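Local coordinates for protein insensitive (Drosophila melanogaster, PDB 4IX7) that binds the palindromic DNA site CCAATTGG through its BEN domain and represses transcription of neural development genes, also acting as a corepressor for Su(H), at residues T31-V36 with I95-D101. Where two conformers were deposited one is given. Residue numbers count along the deposited sequence, not the author numbering.
Sequences TRKLLV and ITTKCAD. With nucleotides of chain B; nucleotides of chain A.
Both segments, 31-36 and 95-101, are helical, phi/psi close to -60/-45, relaxing at Val36 to -77/-10; their axes come within 9.9 Å and cross at -55°. The CA atoms pair Thr31 with Ile95 at 6.9 Å and Arg32 with Lys98 at 6.4 Å. Apolar contact joins Thr31 CG2 to Ile95 CG1 (3.6 Å) and Leu35 CD1 to Ile95 CG2 (4.0 Å); the Lys98 methylenes run along Leu35 (mt) and Val36. Arg32 (chi1 m, chi2 and chi3 t, chi4 near -90°) salt-bridges Asp101, NH1 to OD2 2.6 Å and NH2 to OD2 2.8 Å. Arg32 NE binds OP2 of DC4 (chain B) at 3.0 Å, while Asp101 OD1 accepts from that cytosine's N4 at 2.9 Å, so one ion pair joins a contact to the DNA phosphate backbone to a contact with a base, consistent with helix 88-112, to which 95-101 belongs, acting as the BEN domain's recognition helix. Thr96 OG1 holds DA7 OP2 of chain A at 2.7 Å. Behind this DNA-facing side, helix 70-84 packs Val80 on Thr31, Ile76 on Leu35 and Ile73 on Ile95; helix 41-46 meets Val36 and Lys98.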
ATOM      1  N   THR C  31      14.869   0.267   4.212  1.00 13.27           N
ATOM      2  CA  THR C  31      14.786   0.310   2.757  1.00 15.00           C
ATOM      3  C   THR C  31      15.279   1.658   2.233  1.00 14.87           C
ATOM      4  O   THR C  31      16.081   1.721   1.299  1.00 13.60           O
ATOM      5  CB  THR C  31      13.345   0.034   2.308  1.00 14.23           C
ATOM      6  OG1 THR C  31      12.963  -1.256   2.792  1.00 14.18           O
ATOM      7  CG2 THR C  31      13.232   0.026   0.788  1.00 15.72           C
ATOM      8  N   ARG C  32      14.826   2.744   2.850  1.00 12.10           N
ATOM      9  CA  ARG C  32      15.249   4.077   2.434  0.58 13.93           C
ATOM     10  C   ARG C  32      16.759   4.238   2.536  1.00 13.36           C
ATOM     11  O   ARG C  32      17.395   4.789   1.638  1.00 14.61           O
ATOM     12  CB  ARG C  32      14.547   5.161   3.264  0.58 14.48           C
ATOM     13  CG  ARG C  32      13.061   5.287   2.983  0.58 16.13           C
ATOM     14  CD  ARG C  32      12.390   6.269   3.941  0.58 16.27           C
ATOM     15  NE  ARG C  32      10.988   6.442   3.584  0.58 15.82           N
ATOM     16  CZ  ARG C  32      10.539   7.379   2.756  0.58 16.51           C
ATOM     17  NH1 ARG C  32       9.244   7.448   2.473  0.58 13.92           N
ATOM     18  NH2 ARG C  32      11.379   8.252   2.215  0.58 18.10           N
ATOM     19  N   LYS C  33      17.339   3.752   3.633  1.00 13.29           N
ATOM     20  CA  LYS C  33      18.779   3.906   3.816  1.00 16.99           C
ATOM     21  C   LYS C  33      19.555   3.154   2.748  1.00 14.10           C
ATOM     22  O   LYS C  33      20.520   3.678   2.187  1.00 15.91           O
ATOM     23  CB  LYS C  33      19.224   3.457   5.209  1.00 17.48           C
ATOM     24  CG  LYS C  33      20.711   3.679   5.479  1.00 20.82           C
ATOM     25  CD  LYS C  33      21.103   5.144   5.279  1.00 20.52           C
ATOM     26  CE  LYS C  33      22.458   5.448   5.916  1.00 32.64           C
ATOM     27  NZ  LYS C  33      22.880   6.871   5.744  1.00 43.84           N
ATOM     28  N   LEU C  34      19.134   1.926   2.459  1.00 14.13           N
ATOM     29  CA  LEU C  34      19.810   1.159   1.416  1.00 13.51           C
ATOM     30  C   LEU C  34      19.679   1.884   0.082  1.00 13.53           C
ATOM     31  O   LEU C  34      20.647   1.982  -0.669  1.00 13.79           O
ATOM     32  CB  LEU C  34      19.241  -0.262   1.325  1.00 13.73           C
ATOM     33  CG  LEU C  34      19.536  -1.173   2.523  1.00 14.26           C
ATOM     34  CD1 LEU C  34      18.713  -2.451   2.446  1.00 18.58           C
ATOM     35  CD2 LEU C  34      21.022  -1.503   2.560  1.00 17.35           C
ATOM     36  N   LEU C  35      18.485   2.387  -0.221  1.00 12.59           N
ATOM     37  CA  LEU C  35      18.269   3.081  -1.490  1.00 13.37           C
ATOM     38  C   LEU C  35      19.189   4.275  -1.705  1.00 13.65           C
ATOM     39  O   LEU C  35      19.748   4.429  -2.788  1.00 13.12           O
ATOM     40  CB  LEU C  35      16.817   3.535  -1.626  1.00 13.29           C
ATOM     41  CG  LEU C  35      15.790   2.446  -1.937  1.00 13.27           C
ATOM     42  CD1 LEU C  35      14.400   3.032  -1.760  1.00 12.86           C
ATOM     43  CD2 LEU C  35      15.951   1.852  -3.345  1.00 13.68           C
ATOM     44  N   VAL C  36      19.350   5.125  -0.695  1.00 13.88           N
ATOM     45  CA  VAL C  36      20.182   6.313  -0.874  1.00 13.99           C
ATOM     46  C   VAL C  36      21.667   5.993  -0.815  1.00 14.22           C
ATOM     47  O   VAL C  36      22.499   6.846  -1.125  1.00 17.43           O
ATOM     48  CB  VAL C  36      19.833   7.434   0.124  1.00 15.00           C
ATOM     49  CG1 VAL C  36      18.386   7.875  -0.096  1.00 15.53           C
ATOM     50  CG2 VAL C  36      20.092   6.984   1.569  1.00 15.44           C
ATOM     51  N   ILE C  95       9.999   1.310  -1.462  1.00 12.00           N
ATOM     52  CA  ILE C  95      10.770   1.829  -2.589  1.00 13.12           C
ATOM     53  C   ILE C  95       9.931   2.799  -3.426  1.00 12.14           C
ATOM     54  O   ILE C  95      10.397   3.889  -3.788  1.00 13.96           O
ATOM     55  CB  ILE C  95      11.303   0.699  -3.489  1.00 12.25           C
ATOM     56  CG1 ILE C  95      12.150  -0.276  -2.666  1.00 12.79           C
ATOM     57  CG2 ILE C  95      12.142   1.296  -4.612  1.00 13.26           C
ATOM     58  CD1 ILE C  95      12.547  -1.545  -3.424  1.00 15.48           C
ATOM     59  N   THR C  96       8.685   2.424  -3.712  1.00 13.61           N
ATOM     60  CA  THR C  96       7.787   3.309  -4.459  1.00 13.00           C
ATOM     61  C   THR C  96       7.672   4.670  -3.782  1.00 13.52           C
ATOM     62  O   THR C  96       7.751   5.718  -4.430  1.00 13.65           O
ATOM     63  CB  THR C  96       6.370   2.677  -4.595  1.00 12.48           C
ATOM     64  OG1 THR C  96       6.442   1.475  -5.384  1.00 14.36           O
ATOM     65  CG2 THR C  96       5.395   3.659  -5.221  1.00 15.61           C
ATOM     66  N   THR C  97       7.500   4.651  -2.469  1.00 13.63           N
ATOM     67  CA  THR C  97       7.325   5.881  -1.722  1.00 12.56           C
ATOM     68  C   THR C  97       8.598   6.717  -1.750  1.00 13.57           C
ATOM     69  O   THR C  97       8.550   7.918  -1.975  1.00 13.17           O
ATOM     70  CB  THR C  97       6.933   5.594  -0.266  1.00 13.71           C
ATOM     71  OG1 THR C  97       5.781   4.730  -0.238  1.00 14.95           O
ATOM     72  CG2 THR C  97       6.600   6.907   0.447  1.00 13.45           C
ATOM     73  N   LYS C  98       9.743   6.074  -1.558  1.00 11.52           N
ATOM     74  CA  LYS C  98      11.004   6.806  -1.549  1.00 13.97           C
ATOM     75  C   LYS C  98      11.287   7.455  -2.913  1.00 12.60           C
ATOM     76  O   LYS C  98      11.769   8.597  -2.982  1.00 13.93           O
ATOM     77  CB  LYS C  98      12.156   5.892  -1.125  1.00 13.20           C
ATOM     78  CG  LYS C  98      13.540   6.550  -1.170  1.00 14.95           C
ATOM     79  CD  LYS C  98      13.561   7.851  -0.369  1.00 14.67           C
ATOM     80  CE  LYS C  98      14.981   8.317  -0.118  1.00 18.92           C
ATOM     81  NZ  LYS C  98      15.043   9.643   0.588  1.00 18.27           N
ATOM     82  N   CYS C  99      11.000   6.728  -3.991  1.00 13.40           N
ATOM     83  CA  CYS C  99      11.159   7.284  -5.337  1.00 14.84           C
ATOM     84  C   CYS C  99      10.266   8.506  -5.518  1.00 13.93           C
ATOM     85  O   CYS C  99      10.687   9.511  -6.077  1.00 15.71           O
ATOM     86  CB  CYS C  99      10.822   6.240  -6.407  1.00 15.12           C
ATOM     87  SG  CYS C  99      12.082   4.966  -6.558  1.00 17.12           S
ATOM     88  N   ALA C 100       9.029   8.417  -5.041  1.00 12.96           N
ATOM     89  CA  ALA C 100       8.104   9.549  -5.125  1.00 14.35           C
ATOM     90  C   ALA C 100       8.591  10.725  -4.284  1.00 13.65           C
ATOM     91  O   ALA C 100       8.485  11.875  -4.700  1.00 15.20           O
ATOM     92  CB  ALA C 100       6.708   9.120  -4.697  1.00 13.53           C
ATOM     93  N   ASP C 101       9.151  10.430  -3.113  1.00 13.38           N
ATOM     94  CA  ASP C 101       9.701  11.471  -2.238  1.00 14.04           C
ATOM     95  C   ASP C 101      10.868  12.214  -2.910  1.00 14.09           C
ATOM     96  O   ASP C 101      10.959  13.450  -2.852  1.00 14.59           O
ATOM     97  CB  ASP C 101      10.169  10.873  -0.906  1.00 13.89           C
ATOM     98  CG  ASP C 101       9.018  10.362  -0.040  1.00 18.03           C
ATOM     99  OD1 ASP C 101       7.856  10.770  -0.257  1.00 16.96           O
ATOM    100  OD2 ASP C 101       9.282   9.571   0.893  1.00 17.92           O
TER
ATOM    101  P    DT B   3      13.841   9.972   5.354  1.00 23.99           P
ATOM    102  OP1  DT B   3      14.751   9.207   6.238  1.00 27.93           O
ATOM    103  OP2  DT B   3      13.872   9.826   3.893  1.00 21.35           O
ATOM    104  O5'  DT B   3      12.338   9.652   5.814  1.00 19.30           O
ATOM    105  C5'  DT B   3      12.063   9.690   7.189  1.00 19.08           C
ATOM    106  C4'  DT B   3      10.582   9.458   7.382  1.00 16.01           C
ATOM    107  O4'  DT B   3       9.867  10.599   6.848  1.00 16.43           O
ATOM    108  C3'  DT B   3      10.024   8.235   6.661  1.00 17.54           C
ATOM    109  O3'  DT B   3       9.459   7.366   7.651  1.00 16.53           O
ATOM    110  C2'  DT B   3       9.000   8.812   5.686  1.00 14.54           C
ATOM    111  C1'  DT B   3       8.631  10.131   6.334  1.00 14.38           C
ATOM    112  N1   DT B   3       8.130  11.178   5.416  1.00 14.60           N
ATOM    113  C2   DT B   3       6.968  11.853   5.753  1.00 15.34           C
ATOM    114  O2   DT B   3       6.317  11.606   6.760  1.00 17.43           O
ATOM    115  N3   DT B   3       6.592  12.818   4.854  1.00 14.82           N
ATOM    116  C4   DT B   3       7.263  13.192   3.707  1.00 13.96           C
ATOM    117  O4   DT B   3       6.839  14.080   2.972  1.00 15.33           O
ATOM    118  C5   DT B   3       8.470  12.460   3.426  1.00 14.66           C
ATOM    119  C7   DT B   3       9.275  12.772   2.199  1.00 17.82           C
ATOM    120  C6   DT B   3       8.854  11.513   4.287  1.00 13.74           C
ATOM    121  P    DC B   4       8.819   5.959   7.231  1.00 17.92           P
ATOM    122  OP1  DC B   4       8.913   5.045   8.394  1.00 20.27           O
ATOM    123  OP2  DC B   4       9.380   5.568   5.918  1.00 19.68           O
ATOM    124  O5'  DC B   4       7.297   6.318   6.957  1.00 16.74           O
ATOM    125  C5'  DC B   4       6.528   6.827   8.037  1.00 16.97           C
ATOM    126  C4'  DC B   4       5.196   7.296   7.498  1.00 17.87           C
ATOM    127  O4'  DC B   4       5.409   8.377   6.567  1.00 17.12           O
ATOM    128  C3'  DC B   4       4.445   6.249   6.681  1.00 18.19           C
ATOM    129  O3'  DC B   4       3.416   5.778   7.535  1.00 17.93           O
ATOM    130  C2'  DC B   4       3.905   6.999   5.461  1.00 18.45           C
ATOM    131  C1'  DC B   4       4.251   8.446   5.761  1.00 17.10           C
ATOM    132  N1   DC B   4       4.633   9.252   4.573  1.00 15.06           N
ATOM    133  C2   DC B   4       3.830  10.329   4.185  1.00 14.03           C
ATOM    134  O2   DC B   4       2.819  10.575   4.848  1.00 15.61           O
ATOM    135  N3   DC B   4       4.181  11.058   3.102  1.00 12.62           N
ATOM    136  C4   DC B   4       5.288  10.747   2.411  1.00 13.62           C
ATOM    137  N4   DC B   4       5.604  11.499   1.341  1.00 14.96           N
ATOM    138  C5   DC B   4       6.111   9.637   2.782  1.00 15.56           C
ATOM    139  C6   DC B   4       5.751   8.925   3.857  1.00 14.29           C
TER
ATOM    140  P    DA A   7       5.523   1.587  -9.398  1.00 14.16           P
ATOM    141  OP1  DA A   7       6.581   1.220 -10.369  1.00 15.04           O
ATOM    142  OP2  DA A   7       5.849   1.863  -7.980  1.00 15.55           O
ATOM    143  O5'  DA A   7       4.768   2.869  -9.921  1.00 13.24           O
ATOM    144  C5'  DA A   7       4.424   2.924 -11.298  1.00 13.31           C
ATOM    145  C4'  DA A   7       3.825   4.282 -11.595  1.00 15.50           C
ATOM    146  O4'  DA A   7       2.470   4.312 -11.064  1.00 15.80           O
ATOM    147  C3'  DA A   7       4.550   5.488 -11.004  1.00 18.01           C
ATOM    148  O3'  DA A   7       4.398   6.587 -11.909  1.00 19.05           O
ATOM    149  C2'  DA A   7       3.800   5.758  -9.694  1.00 14.55           C
ATOM    150  C1'  DA A   7       2.383   5.300 -10.051  1.00 14.37           C
ATOM    151  N9   DA A   7       1.630   4.716  -8.936  1.00 16.94           N
ATOM    152  C8   DA A   7       2.101   3.868  -7.962  1.00 17.55           C
ATOM    153  N7   DA A   7       1.186   3.519  -7.082  1.00 14.81           N
ATOM    154  C5   DA A   7       0.033   4.171  -7.514  1.00 12.88           C
ATOM    155  C6   DA A   7      -1.283   4.223  -7.011  1.00 14.55           C
ATOM    156  N6   DA A   7      -1.692   3.559  -5.912  1.00 14.82           N
ATOM    157  N1   DA A   7      -2.175   4.977  -7.687  1.00 16.96           N
ATOM    158  C2   DA A   7      -1.783   5.647  -8.783  1.00 20.16           C
ATOM    159  N3   DA A   7      -0.571   5.677  -9.352  1.00 17.87           N
ATOM    160  C4   DA A   7       0.301   4.925  -8.649  1.00 15.77           C
TER